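Local coordinates for putative uncharacterized protein Ta1305 (Thermoplasma acidophilum, PDB 4RKS) that phosphorylates (R)-mevalonate at its 3-position with ATP, a step of the alternative mevalonate pathway to isoprenoids in extreme acidophiles, at residues 191-196 against 241-246; 249-254 against 282-287. All coordinates share one frame; numbering follows the deposited sequence.

Contact 1: 191-196 against 241-246; sequences SGYSIV and NDIKGI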
ATOM      1  N   SER A 191     -17.366  -2.339  -6.645  1.00 25.16           N
ATOM      2  CA  SER A 191     -18.006  -1.195  -7.288  1.00 27.56           C
ATOM      3  C   SER A 191     -19.194  -0.662  -6.467  1.00 32.93           C
ATOM      4  O   SER A 191     -19.575   0.503  -6.595  1.00 29.32           O
ATOM      5  CB  SER A 191     -18.463  -1.567  -8.699  1.00 30.63           C
ATOM      6  OG  SER A 191     -19.338  -2.677  -8.667  1.00 31.69           O
ATOM      7  N   GLY A 192     -19.768  -1.509  -5.619  1.00 34.51           N
ATOM      8  CA  GLY A 192     -20.867  -1.085  -4.771  1.00 28.22           C
ATOM      9  C   GLY A 192     -20.384  -0.521  -3.447  1.00 30.89           C
ATOM     10  O   GLY A 192     -21.179  -0.265  -2.545  1.00 31.97           O
ATOM     11  N   TYR A 193     -19.074  -0.325  -3.318  1.00 27.28           N
ATOM     12  CA  TYR A 193     -18.516   0.112  -2.039  1.00 24.86           C
ATOM     13  C   TYR A 193     -17.613   1.310  -2.210  1.00 23.36           C
ATOM     14  O   TYR A 193     -17.027   1.517  -3.277  1.00 26.13           O
ATOM     15  CB  TYR A 193     -17.761  -1.041  -1.363  1.00 25.54           C
ATOM     16  CG  TYR A 193     -18.699  -2.141  -0.950  1.00 25.18           C
ATOM     17  CD1 TYR A 193     -19.123  -3.093  -1.869  1.00 24.80           C
ATOM     18  CD2 TYR A 193     -19.191  -2.212   0.351  1.00 27.12           C
ATOM     19  CE1 TYR A 193     -20.007  -4.094  -1.505  1.00 20.78           C
ATOM     20  CE2 TYR A 193     -20.075  -3.214   0.727  1.00 25.98           C
ATOM     21  CZ  TYR A 193     -20.477  -4.151  -0.211  1.00 24.95           C
ATOM     22  OH  TYR A 193     -21.349  -5.152   0.135  1.00 27.62           O
ATOM     23  N   SER A 194     -17.527   2.117  -1.163  1.00 23.87           N
ATOM     24  CA  SER A 194     -16.598   3.233  -1.147  1.00 25.40           C
ATOM     25  C   SER A 194     -15.874   3.233   0.177  1.00 22.00           C
ATOM     26  O   SER A 194     -16.296   2.581   1.123  1.00 27.84           O
ATOM     27  CB  SER A 194     -17.316   4.577  -1.355  1.00 26.01           C
ATOM     28  OG  SER A 194     -18.163   4.545  -2.492  1.00 31.88           O
ATOM     29  N   ILE A 195     -14.782   3.983   0.242  1.00 24.36           N
ATOM     30  CA  ILE A 195     -14.093   4.189   1.501  1.00 24.83           C
ATOM     31  C   ILE A 195     -14.013   5.678   1.789  1.00 26.06           C
ATOM     32  O   ILE A 195     -13.494   6.452   0.975  1.00 28.39           O
ATOM     33  CB  ILE A 195     -12.681   3.564   1.480  1.00 22.78           C
ATOM     34  CG1 ILE A 195     -12.795   2.034   1.463  1.00 19.05           C
ATOM     35  CG2 ILE A 195     -11.866   4.015   2.693  1.00 23.94           C
ATOM     36  CD1 ILE A 195     -11.475   1.309   1.293  1.00 19.46           C
ATOM     37  N   VAL A 196     -14.553   6.099   2.927  1.00 20.82           N
ATOM     38  CA  VAL A 196     -14.346   7.482   3.342  1.00 22.03           C
ATOM     39  C   VAL A 196     -13.140   7.563   4.280  1.00 20.45           C
ATOM     40  O   VAL A 196     -13.135   6.985   5.366  1.00 23.65           O
ATOM     41  CB  VAL A 196     -15.593   8.083   4.031  1.00 26.69           C
ATOM     42  CG1 VAL A 196     -15.347   9.564   4.371  1.00 25.46           C
ATOM     43  CG2 VAL A 196     -16.799   7.938   3.131  1.00 25.67           C
ATOM     44  N   ASN A 241     -17.916 -13.295  -3.119  1.00 29.16           N
ATOM     45  CA  ASN A 241     -17.885 -11.834  -3.137  1.00 31.50           C
ATOM     46  C   ASN A 241     -18.447 -11.228  -1.859  1.00 29.25           C
ATOM     47  O   ASN A 241     -19.179 -10.239  -1.912  1.00 30.58           O
ATOM     48  CB  ASN A 241     -18.657 -11.294  -4.350  1.00 40.32           C
ATOM     49  CG  ASN A 241     -18.037 -11.711  -5.670  1.00 45.10           C
ATOM     50  OD1 ASN A 241     -16.841 -11.540  -5.880  1.00 39.82           O
ATOM     51  ND2 ASN A 241     -18.850 -12.273  -6.564  1.00 52.88           N
ATOM     52  N   ASP A 242     -18.111 -11.821  -0.714  1.00 25.36           N
ATOM     53  CA  ASP A 242     -18.608 -11.323   0.566  1.00 27.63           C
ATOM     54  C   ASP A 242     -17.774 -10.135   1.002  1.00 26.59           C
ATOM     55  O   ASP A 242     -16.912 -10.260   1.879  1.00 25.92           O
ATOM     56  CB  ASP A 242     -18.581 -12.414   1.644  1.00 27.02           C
ATOM     57  CG  ASP A 242     -19.302 -11.991   2.921  1.00 31.27           C
ATOM     58  OD1 ASP A 242     -19.752 -10.820   2.998  1.00 23.01           O
ATOM     59  OD2 ASP A 242     -19.409 -12.822   3.844  1.00 38.76           O
ATOM     60  N   ILE A 243     -18.031  -8.984   0.389  1.00 28.06           N
ATOM     61  CA  ILE A 243     -17.219  -7.804   0.639  1.00 26.06           C
ATOM     62  C   ILE A 243     -17.373  -7.323   2.086  1.00 25.32           C
ATOM     63  O   ILE A 243     -16.395  -6.925   2.708  1.00 21.01           O
ATOM     64  CB  ILE A 243     -17.574  -6.661  -0.320  1.00 27.40           C
ATOM     65  CG1 ILE A 243     -17.452  -7.122  -1.779  1.00 26.56           C
ATOM     66  CG2 ILE A 243     -16.662  -5.479  -0.068  1.00 20.13           C
ATOM     67  CD1 ILE A 243     -16.060  -7.592  -2.159  1.00 25.47           C
ATOM     68  N   LYS A 244     -18.596  -7.366   2.621  1.00 23.34           N
ATOM     69  CA  LYS A 244     -18.801  -6.982   4.015  1.00 24.31           C
ATOM     70  C   LYS A 244     -17.997  -7.853   4.980  1.00 23.82           C
ATOM     71  O   LYS A 244     -17.436  -7.351   5.952  1.00 25.53           O
ATOM     72  CB  LYS A 244     -20.286  -7.026   4.377  1.00 29.42           C
ATOM     73  CG  LYS A 244     -21.075  -5.838   3.831  1.00 27.39           C
ATOM     74  CD  LYS A 244     -22.499  -5.833   4.393  1.00 23.81           C
ATOM     75  CE  LYS A 244     -23.281  -4.628   3.926  1.00 40.21           C
ATOM     76  NZ  LYS A 244     -23.537  -4.683   2.464  1.00 46.35           N
ATOM     77  N   GLY A 245     -17.911  -9.146   4.700  1.00 25.84           N
ATOM     78  CA  GLY A 245     -17.158 -10.044   5.561  1.00 24.71           C
ATOM     79  C   GLY A 245     -15.684  -9.688   5.560  1.00 28.04           C
ATOM     80  O   GLY A 245     -15.020  -9.687   6.597  1.00 22.29           O
ATOM     81  N   ILE A 246     -15.169  -9.371   4.384  1.00 21.51           N
ATOM     82  CA  ILE A 246     -13.769  -9.010   4.251  1.00 27.02           C
ATOM     83  C   ILE A 246     -13.474  -7.754   5.071  1.00 25.86           C
ATOM     84  O   ILE A 246     -12.486  -7.715   5.807  1.00 22.82           O
ATOM     85  CB  ILE A 246     -13.394  -8.828   2.754  1.00 20.89           C
ATOM     86  CG1 ILE A 246     -13.331 -10.204   2.072  1.00 22.07           C
ATOM     87  CG2 ILE A 246     -12.051  -8.138   2.588  1.00 21.54           C
ATOM     88  CD1 ILE A 246     -13.382 -10.134   0.529  1.00 20.00           C
TER

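Contact 2: 249-254 against 282-287; sequences LAQEDT and LIRKDY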
ATOM      1  N   LEU A 249     -13.730  -8.249   8.861  1.00 24.18           N
ATOM      2  CA  LEU A 249     -12.525  -8.917   9.342  1.00 22.59           C
ATOM      3  C   LEU A 249     -11.331  -7.952   9.409  1.00 23.07           C
ATOM      4  O   LEU A 249     -10.537  -8.016  10.347  1.00 23.17           O
ATOM      5  CB  LEU A 249     -12.197 -10.120   8.456  1.00 22.27           C
ATOM      6  CG  LEU A 249     -11.026 -11.043   8.808  1.00 29.23           C
ATOM      7  CD1 LEU A 249     -11.240 -12.405   8.205  1.00 31.35           C
ATOM      8  CD2 LEU A 249      -9.718 -10.487   8.259  1.00 43.41           C
ATOM      9  N   ALA A 250     -11.210  -7.076   8.417  1.00 21.69           N
ATOM     10  CA  ALA A 250     -10.177  -6.053   8.413  1.00 26.27           C
ATOM     11  C   ALA A 250     -10.255  -5.192   9.675  1.00 27.46           C
ATOM     12  O   ALA A 250      -9.226  -4.828  10.234  1.00 23.19           O
ATOM     13  CB  ALA A 250     -10.289  -5.187   7.182  1.00 22.49           C
ATOM     14  N   GLN A 251     -11.470  -4.873  10.119  1.00 24.26           N
ATOM     15  CA  GLN A 251     -11.645  -4.098  11.347  1.00 23.02           C
ATOM     16  C   GLN A 251     -11.200  -4.901  12.573  1.00 23.59           C
ATOM     17  O   GLN A 251     -10.574  -4.354  13.476  1.00 29.83           O
ATOM     18  CB  GLN A 251     -13.104  -3.639  11.521  1.00 27.94           C
ATOM     19  CG  GLN A 251     -13.351  -2.950  12.865  1.00 24.24           C
ATOM     20  CD  GLN A 251     -14.722  -2.294  12.970  1.00 28.91           C
ATOM     21  OE1 GLN A 251     -15.182  -1.623  12.044  1.00 24.34           O
ATOM     22  NE2 GLN A 251     -15.369  -2.472  14.112  1.00 26.99           N
ATOM     23  N   GLU A 252     -11.513  -6.192  12.604  1.00 30.73           N
ATOM     24  CA  GLU A 252     -11.064  -7.048  13.708  1.00 33.28           C
ATOM     25  C   GLU A 252      -9.545  -7.193  13.703  1.00 36.15           C
ATOM     26  O   GLU A 252      -8.913  -7.158  14.754  1.00 24.39           O
ATOM     27  CB  GLU A 252     -11.718  -8.425  13.640  1.00 33.70           C
ATOM     28  CG  GLU A 252     -13.225  -8.380  13.793  1.00 56.07           C
ATOM     29  CD  GLU A 252     -13.846  -9.759  13.908  1.00 74.88           C
ATOM     30  OE1 GLU A 252     -13.403 -10.539  14.779  1.00 80.33           O
ATOM     31  OE2 GLU A 252     -14.776 -10.060  13.125  1.00 81.65           O
ATOM     32  N   ASP A 253      -8.968  -7.348  12.513  1.00 23.18           N
ATOM     33  CA  ASP A 253      -7.514  -7.381  12.367  1.00 25.70           C
ATOM     34  C   ASP A 253      -6.886  -6.077  12.845  1.00 25.75           C
ATOM     35  O   ASP A 253      -5.879  -6.089  13.544  1.00 26.96           O
ATOM     36  CB  ASP A 253      -7.113  -7.643  10.916  1.00 27.08           C
ATOM     37  CG  ASP A 253      -5.663  -8.102  10.787  1.00 30.50           C
ATOM     38  OD1 ASP A 253      -5.410  -9.299  11.041  1.00 32.00           O
ATOM     39  OD2 ASP A 253      -4.785  -7.272  10.442  1.00 28.11           O
ATOM     40  N   THR A 254      -7.494  -4.957  12.459  1.00 25.94           N
ATOM     41  CA  THR A 254      -7.040  -3.626  12.865  1.00 25.31           C
ATOM     42  C   THR A 254      -6.987  -3.514  14.393  1.00 28.55           C
ATOM     43  O   THR A 254      -6.019  -3.001  14.954  1.00 28.60           O
ATOM     44  CB  THR A 254      -7.962  -2.513  12.293  1.00 25.13           C
ATOM     45  OG1 THR A 254      -7.729  -2.364  10.889  1.00 29.91           O
ATOM     46  CG2 THR A 254      -7.709  -1.182  12.968  1.00 29.97           C
ATOM     47  N   LEU A 282     -21.837   3.659  16.729  1.00 42.47           N
ATOM     48  CA  LEU A 282     -23.217   4.098  16.907  1.00 40.90           C
ATOM     49  C   LEU A 282     -24.020   3.984  15.614  1.00 35.07           C
ATOM     50  O   LEU A 282     -25.080   3.368  15.588  1.00 42.10           O
ATOM     51  CB  LEU A 282     -23.252   5.539  17.417  1.00 38.11           C
ATOM     52  CG  LEU A 282     -24.630   6.206  17.500  1.00 42.59           C
ATOM     53  CD1 LEU A 282     -25.523   5.494  18.507  1.00 41.47           C
ATOM     54  CD2 LEU A 282     -24.499   7.689  17.837  1.00 46.19           C
ATOM     55  N   ILE A 283     -23.510   4.568  14.535  1.00 32.39           N
ATOM     56  CA  ILE A 283     -24.244   4.553  13.274  1.00 37.12           C
ATOM     57  C   ILE A 283     -24.221   3.194  12.591  1.00 36.58           C
ATOM     58  O   ILE A 283     -24.985   2.971  11.648  1.00 39.49           O
ATOM     59  CB  ILE A 283     -23.715   5.610  12.299  1.00 35.56           C
ATOM     60  CG1 ILE A 283     -22.202   5.500  12.135  1.00 36.78           C
ATOM     61  CG2 ILE A 283     -24.058   6.988  12.804  1.00 43.48           C
ATOM     62  CD1 ILE A 283     -21.616   6.581  11.232  1.00 36.37           C
ATOM     63  N   ARG A 284     -23.369   2.287  13.072  1.00 35.56           N
ATOM     64  CA  ARG A 284     -23.298   0.937  12.504  1.00 41.23           C
ATOM     65  C   ARG A 284     -24.633   0.222  12.687  1.00 39.61           C
ATOM     66  O   ARG A 284     -25.005  -0.642  11.893  1.00 40.82           O
ATOM     67  CB  ARG A 284     -22.158   0.122  13.134  1.00 37.41           C
ATOM     68  CG  ARG A 284     -21.910  -1.237  12.469  1.00 40.36           C
ATOM     69  CD  ARG A 284     -20.516  -1.779  12.771  1.00 43.19           C
ATOM     70  NE  ARG A 284     -19.471  -0.819  12.424  1.00 42.82           N
ATOM     71  CZ  ARG A 284     -18.548  -0.372  13.270  1.00 41.42           C
ATOM     72  NH1 ARG A 284     -18.519  -0.812  14.527  1.00 42.65           N
ATOM     73  NH2 ARG A 284     -17.644   0.511  12.858  1.00 40.02           N
ATOM     74  N   LYS A 285     -25.357   0.600  13.732  1.00 41.07           N
ATOM     75  CA  LYS A 285     -26.668   0.016  14.000  1.00 39.13           C
ATOM     76  C   LYS A 285     -27.704   0.523  12.996  1.00 37.79           C
ATOM     77  O   LYS A 285     -28.736  -0.110  12.784  1.00 39.89           O
ATOM     78  CB  LYS A 285     -27.097   0.329  15.430  1.00 39.65           C
ATOM     79  CG  LYS A 285     -26.167  -0.253  16.488  1.00 44.79           C
ATOM     80  CD  LYS A 285     -26.579   0.194  17.884  1.00 60.42           C
ATOM     81  CE  LYS A 285     -26.674   1.716  17.970  1.00 70.41           C
ATOM     82  NZ  LYS A 285     -27.008   2.196  19.343  1.00 75.64           N
ATOM     83  N   ASP A 286     -27.396   1.655  12.368  1.00 36.17           N
ATOM     84  CA  ASP A 286     -28.279   2.296  11.396  1.00 37.76           C
ATOM     85  C   ASP A 286     -27.983   1.818   9.962  1.00 38.25           C
ATOM     86  O   ASP A 286     -28.883   1.367   9.245  1.00 34.79           O
ATOM     87  CB  ASP A 286     -28.144   3.825  11.520  1.00 40.07           C
ATOM     88  CG  ASP A 286     -29.041   4.590  10.552  1.00 40.35           C
ATOM     89  OD1 ASP A 286     -29.976   3.997   9.990  1.00 39.46           O
ATOM     90  OD2 ASP A 286     -28.803   5.798  10.361  1.00 48.50           O
ATOM     91  N   TYR A 287     -26.724   1.923   9.542  1.00 34.20           N
ATOM     92  CA  TYR A 287     -26.310   1.342   8.275  1.00 28.65           C
ATOM     93  C   TYR A 287     -24.907   0.754   8.405  1.00 31.31           C
ATOM     94  O   TYR A 287     -24.147   1.144   9.283  1.00 30.93           O
ATOM     95  CB  TYR A 287     -26.380   2.371   7.146  1.00 27.40           C
ATOM     96  CG  TYR A 287     -25.535   3.625   7.304  1.00 28.25           C
ATOM     97  CD1 TYR A 287     -26.023   4.737   7.987  1.00 35.74           C
ATOM     98  CD2 TYR A 287     -24.265   3.711   6.730  1.00 31.70           C
ATOM     99  CE1 TYR A 287     -25.260   5.892   8.112  1.00 31.64           C
ATOM    100  CE2 TYR A 287     -23.497   4.856   6.850  1.00 34.05           C
ATOM    101  CZ  TYR A 287     -23.997   5.944   7.544  1.00 32.02           C
ATOM    102  OH  TYR A 287     -23.228   7.083   7.660  1.00 30.40           O
TER

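Contact 1: 191-196 against 241-246
One face of the Tyr193 ring is covered by Ile243, while the amino group of Lys244 comes up at the ring edge, near its plane. The ring-to-methyl contact is a CH-pi interaction: CG2 of Ile243 stands over the ring centre, 3.8 Å from the centroid of Tyr193 and 7° off the ring normal. In this GHMP-family kinase the tyrosine joins strand 193-199, paired with strands 298-304 and 321-327, to the N-terminal turn of helix 243-262. With CG2 of Ile243 anti to the backbone N, the methyl can sit over the ring while CB lies near its outer part, 3.7 Å from CE1 of Tyr193. Lys244 crosses the tyrosine at about a right angle; its chain is extended until the last torsion (chi4 67°), whose bend helps bring NZ to the phenol. NZ of Lys244 donates to OH of Tyr193 at 3.2 Å; a salt bridge to Glu304 is its main polar tie, with a cation-pi contact to Trp288 besides. Just before Ile243, Asp242 N-caps the helix, its OD1 accepting from N of Gly245 at 3.0 Å, the donor lying above the carboxylate plane rather than within it.

Contact 2: 249-254 against 282-287
Gln251 and Arg284 each place CG anti to the backbone N (chi1 174° and -173°), which, with the extended Gln251 chain and the bend of Arg284 at chi3 (-54°), lets the two side chains meet from opposite directions. The amide and guanidinium planes are steeply inclined to each other. OE1 of Gln251 lies over one guanidinium face, 3.4 Å from NH2 of Arg284, but the angle is too poor for a hydrogen bond. Both ends are positioned by strand 289-292 instead, since OE1 of Gln251 accepts from the backbone N of Tyr291 and NH2 of Arg284 donates to Asn289. Replacing Gln251 by alanine is likely to leave the backbone N of Tyr291 without this acceptor and the guanidinium face without its amide oxygen. On the same helix, OG1 of Thr254 donates to O of Ala250 at 3.0 Å, from the opposite face of that carbonyl plane to N of Thr254. This is a surface contact within the C-terminal domain of the kinase, away from its catalytic site. The pair bridges helix 243-262 and the C-terminal end region of helix 271-283, beside strand 289-292, while helix 220-238 packs against Leu249.

How the contacts relate
Both contacts draw on helix 243-262: contact 1 uses its first turn and contact 2 the next part of the same helix, and their centres lie 12 Å apart. Contact 1 is partly buried and joins the helix to a strand, with an aliphatic residue against an aromatic face and a charged group bonded at the ring edge. Contact 2 lies at the surface, buries less than half as much area, and sets a neutral amide beside a cation without a direct bond. Neither touches the nucleotide or mevalonate sites; the side chain of Gln251 in contact 2 is about 14 Å from the bound mevalonate.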